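Aminopeptidase N (Francisella tularensis subsp. tularensis, PDB 5DLL) probably removes N-terminal residues, preferably alanine, from intracellular peptides as a zinc-dependent aminopeptidase of the M1 family. Local coordinates at residues 396-401 / 538-543; 404-409 / 494-499; 356-361 / 567-572; 303-308 / 337-342; 251-256 / 410-415. One frame throughout, in Å; residues are numbered along the deposited sequence. Where two conformers were deposited one is given.

Interaction 1: 396-401 / 538-543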
# COMPACT_ATOMS: atom_id res chain seq x y z
N GLY A 396 8.57 -1.32 7.22
CA GLY A 396 9.37 -2.47 6.81
C GLY A 396 10.20 -2.17 5.57
O GLY A 396 11.39 -2.49 5.53
N ALA A 397 9.57 -1.56 4.57
CA ALA A 397 10.26 -1.14 3.34
C ALA A 397 11.31 -0.06 3.59
O ALA A 397 12.40 -0.09 3.00
CB ALA A 397 9.25 -0.66 2.31
N GLU A 398 10.99 0.90 4.47
CA GLU A 398 11.94 1.95 4.87
C GLU A 398 13.22 1.35 5.43
O GLU A 398 14.31 1.88 5.17
CB GLU A 398 11.33 2.88 5.93
CG GLU A 398 10.22 3.78 5.43
CD GLU A 398 10.70 4.80 4.41
OE1 GLU A 398 11.55 5.65 4.78
OE2 GLU A 398 10.21 4.76 3.26
N ILE A 399 13.10 0.27 6.19
CA ILE A 399 14.27 -0.40 6.76
C ILE A 399 15.12 -1.04 5.66
O ILE A 399 16.36 -1.00 5.72
CB ILE A 399 13.88 -1.46 7.82
CG1 ILE A 399 13.16 -0.80 9.00
CG2 ILE A 399 15.10 -2.22 8.31
CD1 ILE A 399 13.97 0.21 9.78
N ILE A 400 14.46 -1.63 4.67
CA ILE A 400 15.15 -2.21 3.52
C ILE A 400 15.79 -1.11 2.67
O ILE A 400 16.89 -1.29 2.14
CB ILE A 400 14.18 -3.08 2.70
CG1 ILE A 400 13.97 -4.40 3.45
CG2 ILE A 400 14.71 -3.35 1.30
CD1 ILE A 400 12.55 -4.92 3.39
N ARG A 401 15.10 0.02 2.55
CA ARG A 401 15.62 1.19 1.86
C ARG A 401 16.85 1.78 2.56
O ARG A 401 17.76 2.27 1.91
CB ARG A 401 14.53 2.26 1.74
CG ARG A 401 14.96 3.53 1.04
CD ARG A 401 13.79 4.48 0.85
NE ARG A 401 12.81 3.95 -0.08
CZ ARG A 401 12.95 3.93 -1.41
NH1 ARG A 401 14.05 4.40 -1.99
NH2 ARG A 401 11.99 3.42 -2.16
N ARG A 538 18.36 13.52 3.32
CA ARG A 538 17.92 13.62 1.94
C ARG A 538 17.13 12.38 1.53
O ARG A 538 17.55 11.25 1.81
CB ARG A 538 19.12 13.78 1.02
CG ARG A 538 19.84 15.10 1.18
CD ARG A 538 21.02 15.17 0.22
NE ARG A 538 21.52 16.53 0.04
CZ ARG A 538 22.42 16.89 -0.87
NH1 ARG A 538 22.95 15.98 -1.69
NH2 ARG A 538 22.80 18.16 -0.96
N ASP A 539 16.00 12.60 0.86
CA ASP A 539 15.06 11.53 0.49
C ASP A 539 14.51 10.78 1.71
O ASP A 539 14.15 9.60 1.60
CB ASP A 539 15.69 10.55 -0.50
CG ASP A 539 16.15 11.22 -1.77
OD1 ASP A 539 15.30 11.80 -2.48
OD2 ASP A 539 17.36 11.18 -2.07
N PHE A 540 14.44 11.46 2.86
CA PHE A 540 13.96 10.87 4.10
C PHE A 540 14.75 9.58 4.38
O PHE A 540 14.19 8.48 4.41
CB PHE A 540 12.45 10.61 3.99
CG PHE A 540 11.76 10.40 5.31
CD1 PHE A 540 11.69 11.42 6.25
CD2 PHE A 540 11.14 9.18 5.59
CE1 PHE A 540 11.03 11.23 7.45
CE2 PHE A 540 10.48 8.99 6.80
CZ PHE A 540 10.43 10.01 7.72
N SER A 541 16.06 9.75 4.57
CA SER A 541 16.98 8.61 4.63
C SER A 541 16.70 7.66 5.79
O SER A 541 16.99 6.47 5.69
CB SER A 541 18.44 9.10 4.66
OG SER A 541 18.69 9.94 5.77
N ALA A 542 16.15 8.19 6.88
CA ALA A 542 15.73 7.40 8.04
C ALA A 542 14.32 7.81 8.50
O ALA A 542 13.97 8.99 8.43
CB ALA A 542 16.73 7.56 9.17
N PRO A 543 13.51 6.84 8.99
CA PRO A 543 12.16 7.13 9.49
C PRO A 543 12.16 7.75 10.89
O PRO A 543 11.86 7.06 11.88
CB PRO A 543 11.49 5.76 9.47
CG PRO A 543 12.60 4.80 9.72
CD PRO A 543 13.81 5.40 9.06
O HOH W 1 14.77 4.67 4.20
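Helix residue Glu398 and loop residue Pro543 bring the two backbones nearest to each other, their CA atoms 6.9 Å apart, with the helical segment 396-401 facing the irregular segment 538-543. Glu398 carries most of the contact. The bend at chi2 (-66°) brings OE1 to the rim of the Phe540 ring, near the ring plane and 3.6 Å from Phe540 CD2, the two side chains crossing at about a right angle. There the acid oxygen meets the C-H edge of the ring, whose weakly positive hydrogens suit it, while the carboxylate and ring planes stand 45° apart. The other acid oxygen, OE2, forms a salt bridge with Arg353. Asp539 and Phe540 both have positive phi, and two residues on Ala542 O lies 3.6 Å above the Phe540 ring plane, over its centre. Closer to the helix backbone, Glu398 CB rests against Pro543 CG at 4.4 Å. A water lies between the main chains, 3.0 Å from Glu398 O and 3.2 Å from Ser541 O; it could donate to either carbonyl and may link them. Phe540 also packs on Val357 and Ile360, and Pro543 on Trp451. The loop, which links strands 533-535 and 545-547 of the Ig-like domain, is thus seated against helices 390-423 and 349-369 of the catalytic domain and the short helix 450-453.

Interaction 2: 404-409 / 494-499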
# COMPACT_ATOMS: atom_id res chain seq x y z
N HIS A 404 19.78 -0.07 1.41
CA HIS A 404 20.10 0.44 0.08
C HIS A 404 20.94 1.73 0.19
O HIS A 404 21.92 1.89 -0.52
CB HIS A 404 18.82 0.72 -0.71
CG HIS A 404 19.08 1.12 -2.13
ND1 HIS A 404 19.45 2.40 -2.49
CD2 HIS A 404 19.02 0.41 -3.28
CE1 HIS A 404 19.61 2.46 -3.80
NE2 HIS A 404 19.35 1.27 -4.31
N THR A 405 20.54 2.62 1.10
CA THR A 405 21.24 3.88 1.34
C THR A 405 22.67 3.64 1.84
O THR A 405 23.61 4.31 1.40
CB THR A 405 20.48 4.75 2.37
OG1 THR A 405 19.13 4.93 1.93
CG2 THR A 405 21.12 6.12 2.53
N LEU A 406 22.83 2.69 2.76
CA LEU A 406 24.14 2.37 3.33
C LEU A 406 25.10 1.71 2.34
O LEU A 406 26.29 2.01 2.34
CB LEU A 406 23.98 1.47 4.56
CG LEU A 406 23.40 2.16 5.81
CD1 LEU A 406 23.02 1.13 6.86
CD2 LEU A 406 24.38 3.18 6.38
N LEU A 407 24.59 0.82 1.49
CA LEU A 407 25.43 0.05 0.57
C LEU A 407 25.56 0.65 -0.82
O LEU A 407 26.54 0.37 -1.53
CB LEU A 407 24.89 -1.37 0.42
CG LEU A 407 24.86 -2.26 1.66
CD1 LEU A 407 24.12 -3.54 1.31
CD2 LEU A 407 26.26 -2.55 2.18
N GLY A 408 24.58 1.44 -1.24
CA GLY A 408 24.49 1.90 -2.62
C GLY A 408 23.93 0.79 -3.49
O GLY A 408 23.89 -0.37 -3.07
N GLU A 409 23.52 1.14 -4.71
CA GLU A 409 22.84 0.19 -5.59
C GLU A 409 23.66 -1.07 -5.85
O GLU A 409 23.17 -2.18 -5.69
CB GLU A 409 22.47 0.86 -6.92
CG GLU A 409 21.85 -0.07 -7.97
CD GLU A 409 20.43 -0.52 -7.67
OE1 GLU A 409 19.75 0.10 -6.82
OE2 GLU A 409 19.97 -1.49 -8.31
N HIS A 494 21.20 2.32 14.33
CA HIS A 494 22.08 2.65 13.21
C HIS A 494 21.30 3.55 12.25
O HIS A 494 20.42 3.07 11.52
CB HIS A 494 22.50 1.35 12.51
CG HIS A 494 23.65 1.50 11.57
ND1 HIS A 494 24.49 0.45 11.26
CD2 HIS A 494 24.12 2.57 10.88
CE1 HIS A 494 25.41 0.86 10.41
NE2 HIS A 494 25.21 2.15 10.17
N ILE A 495 21.60 4.85 12.26
CA ILE A 495 20.89 5.83 11.42
C ILE A 495 21.79 6.30 10.28
O ILE A 495 22.87 6.85 10.54
CB ILE A 495 20.45 7.10 12.20
CG1 ILE A 495 20.02 6.79 13.65
CG2 ILE A 495 19.33 7.82 11.46
CD1 ILE A 495 18.78 5.93 13.78
N PRO A 496 21.37 6.10 9.02
CA PRO A 496 22.05 6.71 7.89
C PRO A 496 21.51 8.11 7.61
O PRO A 496 20.30 8.29 7.46
CB PRO A 496 21.73 5.77 6.73
CG PRO A 496 20.40 5.20 7.08
CD PRO A 496 20.29 5.20 8.58
N VAL A 497 22.42 9.09 7.54
CA VAL A 497 22.06 10.48 7.27
C VAL A 497 22.64 10.91 5.93
O VAL A 497 23.81 11.28 5.84
CB VAL A 497 22.58 11.42 8.37
CG1 VAL A 497 21.87 12.77 8.29
CG2 VAL A 497 22.40 10.80 9.74
N LYS A 498 21.81 10.85 4.88
CA LYS A 498 22.21 11.29 3.55
C LYS A 498 22.16 12.81 3.52
O LYS A 498 21.12 13.41 3.82
CB LYS A 498 21.28 10.70 2.48
CG LYS A 498 21.78 10.91 1.07
CD LYS A 498 20.81 10.34 0.04
CE LYS A 498 21.19 10.80 -1.36
NZ LYS A 498 20.23 10.30 -2.39
N MET A 499 23.28 13.44 3.17
CA MET A 499 23.44 14.87 3.40
C MET A 499 24.37 15.57 2.42
O MET A 499 25.04 14.94 1.59
CB MET A 499 23.93 15.10 4.84
CG MET A 499 25.18 14.32 5.24
SD MET A 499 26.73 15.14 4.85
CE MET A 499 26.72 16.48 6.04
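Leu406 packs most closely here, pressing both methyl groups into the corner formed by His494 and Pro496. Its CD2 lies 3.7 Å from Pro496 CB and 4.0 Å from His494 NE2, whereas CD1 sits over one face of the imidazole, 4.1 Å above its plane and towards the rim. The leucine and histidine side chains approach from opposite directions; the proline ring crosses the leucine at about a right angle. Thr405, one residue earlier and partly exposed, fits more loosely: CG2 comes only to 4.3 Å from Pro496 CB, and OG1 is hydrogen-bonded to Arg401 O within the helix. Further from the strand, His404 NE2 donates a 2.8 Å bond to Glu409 OE1, an oxygen that lies in the ring plane and also forms a salt bridge with Arg252. Residues alternate along the strand and the residue before it: His494, Pro496 and Lys498 direct CB at the helix, Ile495 and Val497 away. This is a helix-on-sheet interface, helix 390-423 of the catalytic domain against strand 495-502, in an Ig-like domain of the M1 aminopeptidases.

Interaction 3: 356-361 / 567-572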
# COMPACT_ATOMS: atom_id res chain seq x y z
N ASP A 356 5.22 8.19 -0.38
CA ASP A 356 5.59 7.12 0.57
C ASP A 356 5.97 7.69 1.94
O ASP A 356 5.68 7.08 2.97
CB ASP A 356 6.74 6.27 0.03
CG ASP A 356 6.37 5.51 -1.25
OD1 ASP A 356 5.17 5.29 -1.51
OD2 ASP A 356 7.30 5.14 -2.00
N VAL A 357 6.61 8.85 1.94
CA VAL A 357 6.97 9.53 3.19
C VAL A 357 5.73 10.10 3.91
O VAL A 357 5.64 10.01 5.13
CB VAL A 357 7.99 10.66 2.96
CG1 VAL A 357 8.24 11.45 4.24
CG2 VAL A 357 9.30 10.09 2.42
N ARG A 358 4.80 10.68 3.15
CA ARG A 358 3.56 11.19 3.72
C ARG A 358 2.83 10.12 4.54
O ARG A 358 2.23 10.43 5.57
CB ARG A 358 2.63 11.73 2.62
CG ARG A 358 3.08 13.03 1.96
CD ARG A 358 3.71 14.00 2.94
NE ARG A 358 2.89 14.16 4.14
CZ ARG A 358 3.25 14.89 5.20
NH1 ARG A 358 4.41 15.53 5.20
NH2 ARG A 358 2.44 14.97 6.24
N ILE A 359 2.91 8.87 4.10
CA ILE A 359 2.33 7.73 4.83
C ILE A 359 3.07 7.48 6.15
O ILE A 359 2.43 7.23 7.17
CB ILE A 359 2.34 6.43 3.98
CG1 ILE A 359 1.17 6.46 2.99
CG2 ILE A 359 2.25 5.18 4.84
CD1 ILE A 359 1.19 5.33 1.97
N ILE A 360 4.39 7.54 6.12
CA ILE A 360 5.19 7.33 7.33
C ILE A 360 4.97 8.44 8.36
O ILE A 360 4.84 8.16 9.55
CB ILE A 360 6.70 7.22 7.02
CG1 ILE A 360 6.97 6.01 6.11
CG2 ILE A 360 7.51 7.10 8.30
CD1 ILE A 360 6.49 4.69 6.66
N ARG A 361 4.91 9.68 7.91
CA ARG A 361 4.68 10.81 8.81
C ARG A 361 3.24 10.89 9.30
O ARG A 361 2.99 11.32 10.42
CB ARG A 361 5.06 12.12 8.13
CG ARG A 361 6.55 12.27 7.94
CD ARG A 361 6.86 13.52 7.15
NE ARG A 361 8.29 13.79 7.12
CZ ARG A 361 8.87 14.71 6.35
NH1 ARG A 361 8.13 15.45 5.53
NH2 ARG A 361 10.18 14.88 6.40
N ASN A 567 14.42 17.43 -0.29
CA ASN A 567 14.66 18.46 0.72
C ASN A 567 14.22 19.85 0.28
O ASN A 567 13.96 20.71 1.13
CB ASN A 567 16.14 18.49 1.15
CG ASN A 567 16.43 17.61 2.36
OD1 ASN A 567 15.54 16.96 2.91
ND2 ASN A 567 17.69 17.59 2.78
N ARG A 568 14.13 20.07 -1.03
CA ARG A 568 13.58 21.32 -1.56
C ARG A 568 12.09 21.41 -1.26
O ARG A 568 11.62 22.42 -0.73
CB ARG A 568 13.84 21.44 -3.07
CG ARG A 568 15.30 21.64 -3.43
CD ARG A 568 15.52 21.72 -4.94
NE ARG A 568 15.21 23.04 -5.48
CZ ARG A 568 15.56 23.48 -6.69
NH1 ARG A 568 16.26 22.70 -7.52
NH2 ARG A 568 15.23 24.70 -7.08
N TRP A 569 11.35 20.36 -1.60
CA TRP A 569 9.93 20.24 -1.24
C TRP A 569 9.76 20.28 0.29
O TRP A 569 8.91 21.01 0.80
CB TRP A 569 9.34 18.95 -1.83
CG TRP A 569 8.02 18.52 -1.25
CD1 TRP A 569 6.77 18.85 -1.70
CD2 TRP A 569 7.82 17.65 -0.12
NE1 TRP A 569 5.81 18.25 -0.91
CE2 TRP A 569 6.43 17.51 0.06
CE3 TRP A 569 8.69 16.99 0.75
CZ2 TRP A 569 5.89 16.73 1.08
CZ3 TRP A 569 8.15 16.22 1.77
CH2 TRP A 569 6.77 16.10 1.92
N ASP A 570 10.57 19.52 1.00
CA ASP A 570 10.42 19.38 2.45
C ASP A 570 10.61 20.71 3.17
O ASP A 570 9.85 21.05 4.08
CB ASP A 570 11.41 18.35 3.00
CG ASP A 570 11.03 17.86 4.39
OD1 ASP A 570 9.84 17.56 4.62
OD2 ASP A 570 11.93 17.76 5.26
N SER A 571 11.63 21.46 2.75
CA SER A 571 11.93 22.77 3.34
C SER A 571 10.89 23.83 2.97
O SER A 571 10.62 24.73 3.76
CB SER A 571 13.32 23.23 2.92
OG SER A 571 14.31 22.32 3.36
N LEU A 572 10.33 23.73 1.77
CA LEU A 572 9.30 24.67 1.32
C LEU A 572 7.97 24.43 2.04
O LEU A 572 7.28 25.38 2.41
CB LEU A 572 9.11 24.56 -0.20
CG LEU A 572 8.28 25.66 -0.88
CD1 LEU A 572 8.85 27.04 -0.62
CD2 LEU A 572 8.20 25.40 -2.38
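Asp570 OD1 is gripped by both terminal nitrogens of Arg361: NH1 donates a bond of 2.9 Å to it, and NH2 adds a weak one of 3.2 Å. NH1 reaches the oxygen from its syn side, 29° out of the carboxylate plane, and the acid lies at the edge of the guanidinium. An extended chain from CG to NE carries the arginine head this far, and Val357 CG1 supports one of its faces, 3.7 Å above the plane. The guanidinium is nearly parallel to the Trp569 indole (11°), but the two slide past each other without stacking, NH1 lying 3.8 Å from Trp569 CZ3. The axes of the two short helical segments are 13.5 Å apart and cross at -44°, a separation that the long arginine and tryptophan side chains span. They join helix 349-369 of the catalytic domain to helix 565-581, an early helix of the C-terminal helical domain, whose sequence family is classed as ARM repeats. Arg358 was deposited in two conformers; in one of them CD reaches the edge of the Trp569 ring, near CH2, a less certain contact. Within helix 565-581, Asn567 O accepts from both Ser571 N and Ser571 OG, and Asn567 ND2 bonds to Ser535 OG and Leu536 O.

Interaction 4: 303-308 / 337-342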
# COMPACT_ATOMS: atom_id res chain seq x y z
N VAL A 303 -2.80 0.64 -11.04
CA VAL A 303 -2.90 -0.65 -11.73
C VAL A 303 -1.51 -1.23 -11.98
O VAL A 303 -1.28 -2.42 -11.78
CB VAL A 303 -3.64 -0.53 -13.08
CG1 VAL A 303 -3.44 -1.77 -13.94
CG2 VAL A 303 -5.13 -0.28 -12.85
N GLN A 304 -0.61 -0.37 -12.44
CA GLN A 304 0.78 -0.73 -12.67
C GLN A 304 1.46 -1.21 -11.39
O GLN A 304 2.09 -2.26 -11.37
CB GLN A 304 1.54 0.47 -13.25
CG GLN A 304 2.92 0.15 -13.81
CD GLN A 304 3.77 1.38 -14.03
OE1 GLN A 304 3.92 2.22 -13.14
NE2 GLN A 304 4.34 1.49 -15.22
N SER A 305 1.32 -0.41 -10.33
CA SER A 305 1.91 -0.69 -9.01
C SER A 305 1.40 -1.99 -8.39
O SER A 305 2.16 -2.76 -7.81
CB SER A 305 1.58 0.47 -8.05
OG SER A 305 1.97 0.16 -6.72
N VAL A 306 0.09 -2.19 -8.51
CA VAL A 306 -0.58 -3.38 -8.01
C VAL A 306 -0.05 -4.64 -8.71
O VAL A 306 0.41 -5.58 -8.05
CB VAL A 306 -2.11 -3.26 -8.22
CG1 VAL A 306 -2.81 -4.60 -8.07
CG2 VAL A 306 -2.70 -2.24 -7.25
N VAL A 307 -0.09 -4.63 -10.04
CA VAL A 307 0.39 -5.75 -10.83
C VAL A 307 1.88 -5.96 -10.55
O VAL A 307 2.33 -7.10 -10.36
CB VAL A 307 0.18 -5.51 -12.35
CG1 VAL A 307 0.88 -6.58 -13.18
CG2 VAL A 307 -1.31 -5.47 -12.69
N GLY A 308 2.63 -4.87 -10.53
CA GLY A 308 4.05 -4.91 -10.21
C GLY A 308 4.31 -5.64 -8.91
O GLY A 308 5.00 -6.66 -8.89
N PHE A 337 9.24 -2.32 -0.97
CA PHE A 337 10.39 -1.52 -1.38
C PHE A 337 10.60 -1.64 -2.88
O PHE A 337 10.84 -0.65 -3.57
CB PHE A 337 11.65 -1.97 -0.63
CG PHE A 337 12.91 -1.38 -1.18
CD1 PHE A 337 13.29 -0.09 -0.85
CD2 PHE A 337 13.73 -2.12 -2.03
CE1 PHE A 337 14.45 0.45 -1.36
CE2 PHE A 337 14.90 -1.58 -2.54
CZ PHE A 337 15.26 -0.29 -2.21
N ARG A 338 10.48 -2.86 -3.39
CA ARG A 338 10.64 -3.10 -4.82
C ARG A 338 9.55 -2.44 -5.65
O ARG A 338 9.85 -1.80 -6.65
CB ARG A 338 10.70 -4.60 -5.10
CG ARG A 338 11.91 -5.27 -4.49
CD ARG A 338 11.83 -6.77 -4.68
NE ARG A 338 12.00 -7.11 -6.09
CZ ARG A 338 11.69 -8.28 -6.63
NH1 ARG A 338 11.18 -9.26 -5.90
NH2 ARG A 338 11.90 -8.47 -7.92
N ASP A 339 8.29 -2.57 -5.23
CA ASP A 339 7.18 -1.95 -5.97
C ASP A 339 7.28 -0.42 -5.99
O ASP A 339 6.91 0.21 -6.98
CB ASP A 339 5.79 -2.43 -5.44
CG ASP A 339 5.13 -1.43 -4.47
OD1 ASP A 339 4.82 -1.84 -3.33
OD2 ASP A 339 4.87 -0.27 -4.84
N GLN A 340 7.77 0.18 -4.91
CA GLN A 340 7.89 1.64 -4.87
C GLN A 340 9.11 2.13 -5.64
O GLN A 340 9.13 3.26 -6.13
CB GLN A 340 7.84 2.17 -3.42
CG GLN A 340 8.94 1.71 -2.49
CD GLN A 340 8.63 2.02 -1.03
OE1 GLN A 340 7.47 2.09 -0.63
NE2 GLN A 340 9.68 2.19 -0.22
N GLU A 341 10.12 1.26 -5.79
CA GLU A 341 11.25 1.52 -6.69
C GLU A 341 10.88 1.36 -8.16
O GLU A 341 11.40 2.07 -9.02
CB GLU A 341 12.41 0.57 -6.38
CG GLU A 341 13.16 0.90 -5.10
CD GLU A 341 13.89 2.22 -5.20
OE1 GLU A 341 14.51 2.50 -6.25
OE2 GLU A 341 13.84 2.99 -4.22
N PHE A 342 10.02 0.39 -8.44
CA PHE A 342 9.52 0.12 -9.78
C PHE A 342 8.73 1.31 -10.27
O PHE A 342 8.98 1.84 -11.36
CB PHE A 342 8.65 -1.14 -9.75
CG PHE A 342 7.83 -1.38 -10.98
CD1 PHE A 342 8.43 -1.48 -12.23
CD2 PHE A 342 6.45 -1.57 -10.88
CE1 PHE A 342 7.67 -1.73 -13.36
CE2 PHE A 342 5.68 -1.82 -12.01
CZ PHE A 342 6.29 -1.90 -13.25
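Asp339 comes first along segment 337-342 to meet helix 297-312, its CA 6.0 Å from that of Gly308. Its carboxylate turns towards the preceding turn of the partner helix, where OD2 lies 3.5 Å from Ser305 OG. The other oxygen, OD1, is hydrogen-bonded to ND1 of His309, a ligand of the zinc ion, while the metal itself is about 7 Å from the nearest atom of the Asp339 side chain. Asp339 is therefore a second-shell residue: it probably helps to fix the rotation of the imidazole, and may polarise it. These are the two helices of the gluzincin zinc site, the first bearing the HExxH histidines His309 and His313, the second bearing Glu332, the third protein ligand. Their short segments run roughly antiparallel, at 143°, with axes 9.3 Å apart. Gln340 and Glu341 turn to other neighbours, and one turn beyond Asp339 comes Phe342. With CG anti to the backbone N (chi1 167°), its ring extends across to the partner helix. Phe342 CE2 lies 3.7 Å from Gln304 O, which meets the ring edge in its plane and also accepts the helical bond from Gly308 N. The same CE2 is 3.8 Å from Gln304 CG and 3.9 Å from Gly308 CA, the glycine having no side chain to hold the ring off. Phe312 meets Phe342 edge-to-face.

Interaction 5: 251-256 / 410-415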
# COMPACT_ATOMS: atom_id res chain seq x y z
N ASP A 251 16.05 -6.05 -15.82
CA ASP A 251 17.00 -4.95 -15.99
C ASP A 251 17.66 -4.55 -14.67
O ASP A 251 18.88 -4.56 -14.57
CB ASP A 251 16.32 -3.72 -16.63
CG ASP A 251 16.02 -3.92 -18.12
OD1 ASP A 251 16.54 -4.86 -18.75
OD2 ASP A 251 15.24 -3.10 -18.67
N ARG A 252 16.87 -4.22 -13.66
CA ARG A 252 17.42 -3.69 -12.42
C ARG A 252 17.88 -4.75 -11.41
O ARG A 252 18.90 -4.56 -10.74
CB ARG A 252 16.43 -2.74 -11.75
CG ARG A 252 17.00 -2.14 -10.49
CD ARG A 252 16.38 -0.81 -10.11
NE ARG A 252 16.88 -0.41 -8.80
CZ ARG A 252 16.36 0.55 -8.04
NH1 ARG A 252 15.31 1.25 -8.45
NH2 ARG A 252 16.91 0.81 -6.85
N PHE A 253 17.13 -5.84 -11.28
CA PHE A 253 17.41 -6.84 -10.24
C PHE A 253 18.09 -8.12 -10.73
O PHE A 253 18.62 -8.89 -9.92
CB PHE A 253 16.13 -7.17 -9.47
CG PHE A 253 15.87 -6.25 -8.31
CD1 PHE A 253 15.21 -5.04 -8.49
CD2 PHE A 253 16.31 -6.59 -7.03
CE1 PHE A 253 14.99 -4.19 -7.41
CE2 PHE A 253 16.08 -5.74 -5.95
CZ PHE A 253 15.43 -4.54 -6.15
N GLY A 254 18.10 -8.34 -12.04
CA GLY A 254 18.67 -9.56 -12.61
C GLY A 254 17.80 -10.77 -12.32
O GLY A 254 18.30 -11.89 -12.20
N LEU A 255 16.49 -10.55 -12.22
CA LEU A 255 15.54 -11.61 -11.88
C LEU A 255 14.65 -11.94 -13.07
O LEU A 255 13.80 -11.14 -13.49
CB LEU A 255 14.68 -11.20 -10.68
CG LEU A 255 15.49 -10.99 -9.39
CD1 LEU A 255 14.63 -10.39 -8.29
CD2 LEU A 255 16.15 -12.28 -8.93
N GLU A 256 14.86 -13.14 -13.59
CA GLU A 256 14.10 -13.68 -14.71
C GLU A 256 12.95 -14.57 -14.19
O GLU A 256 13.11 -15.31 -13.21
CB GLU A 256 15.04 -14.50 -15.59
CG GLU A 256 14.54 -14.76 -17.00
CD GLU A 256 15.51 -15.60 -17.82
OE1 GLU A 256 16.73 -15.52 -17.57
OE2 GLU A 256 15.04 -16.34 -18.71
N GLU A 410 24.92 -0.88 -6.24
CA GLU A 410 25.75 -1.99 -6.69
C GLU A 410 25.90 -3.03 -5.58
O GLU A 410 25.74 -4.23 -5.82
CB GLU A 410 27.12 -1.47 -7.15
CG GLU A 410 27.87 -2.42 -8.09
CD GLU A 410 29.11 -1.79 -8.71
OE1 GLU A 410 29.40 -0.60 -8.44
OE2 GLU A 410 29.79 -2.48 -9.49
N GLY A 411 26.19 -2.56 -4.37
CA GLY A 411 26.36 -3.43 -3.20
C GLY A 411 25.06 -4.02 -2.67
O GLY A 411 25.06 -5.10 -2.07
N PHE A 412 23.96 -3.32 -2.88
CA PHE A 412 22.64 -3.83 -2.53
C PHE A 412 22.25 -4.99 -3.44
O PHE A 412 21.71 -5.99 -2.97
CB PHE A 412 21.61 -2.70 -2.64
CG PHE A 412 20.23 -3.08 -2.16
CD1 PHE A 412 19.94 -3.09 -0.80
CD2 PHE A 412 19.22 -3.39 -3.07
CE1 PHE A 412 18.67 -3.42 -0.36
CE2 PHE A 412 17.95 -3.72 -2.62
CZ PHE A 412 17.68 -3.74 -1.27
N GLN A 413 22.53 -4.87 -4.74
CA GLN A 413 22.31 -5.96 -5.69
C GLN A 413 23.24 -7.15 -5.43
O GLN A 413 22.84 -8.30 -5.60
CB GLN A 413 22.49 -5.48 -7.14
CG GLN A 413 21.48 -4.44 -7.61
CD GLN A 413 20.05 -4.92 -7.53
OE1 GLN A 413 19.77 -6.12 -7.59
NE2 GLN A 413 19.12 -3.97 -7.38
N LYS A 414 24.48 -6.87 -5.01
CA LYS A 414 25.38 -7.93 -4.54
C LYS A 414 24.77 -8.71 -3.37
O LYS A 414 24.95 -9.92 -3.25
CB LYS A 414 26.73 -7.35 -4.08
CG LYS A 414 27.73 -7.04 -5.18
CD LYS A 414 29.04 -6.56 -4.56
CE LYS A 414 30.11 -6.26 -5.60
NZ LYS A 414 29.80 -5.04 -6.41
N GLY A 415 24.05 -7.99 -2.50
CA GLY A 415 23.37 -8.60 -1.36
C GLY A 415 22.14 -9.40 -1.74
O GLY A 415 21.86 -10.42 -1.12
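Amide-on-ring packing between Gln413 and Phe253 accounts for most of this contact. Gln413 NE2 sits 3.7 Å above the Phe253 ring, over its centre, and the amide plane stands almost upright on the ring, 82° from it. The bend at chi2 (-59°) folds the glutamine back over the aromatic face, bringing OE1 to 3.5 Å from Phe253 CD2. Among the polar neighbours, Arg252 O is 3.4 Å from Gln413 NE2, but the angle is too poor for a hydrogen bond; that nitrogen is instead bonded to Glu409 OE2, one turn back in its own helix. Segment 251-256 is the end of helix 236-253, which widens into a pi-type turn and stops at Gly254, whose positive phi takes the chain out of the helix. Both helices belong to the catalytic domain, and the contact sets the end of this one against the C-terminal half of helix 390-423. The apolar part is a looser one: CE2 of Phe253 approaches the edge of the Phe412 ring, 4.3 Å from CE2 of Phe412. Charge enters through Arg252, extended from CG to NE, whose guanidinium forms salt bridges with Glu341 and Asp345 of helix 328-346 and with Glu409 of helix 390-423.

How the interactions relate
Helix 390-423 supplies one side of interactions 1, 2 and 5, successive segments of it meeting the Ig-like domain twice and then the end of helix 236-253. Interactions 1 and 2 adjoin each other: Ser541 OG and Pro496 O lie 2.9 Å apart, a probable hydrogen bond between loop and strand. Interaction 4, nearest the chain's centre, is the one beside the zinc site; it reaches interaction 1 through the Arg401–Glu341 salt bridge. Interactions 1, 2 and 4 are buried; in 2 leucine packs on proline and an imidazole face, in 1 an acid meets a ring edge. Partly buried interaction 3 has a salt bridge between the catalytic and C-terminal helical domains. Interaction 5, also partly buried, relies on amide and aromatic packing.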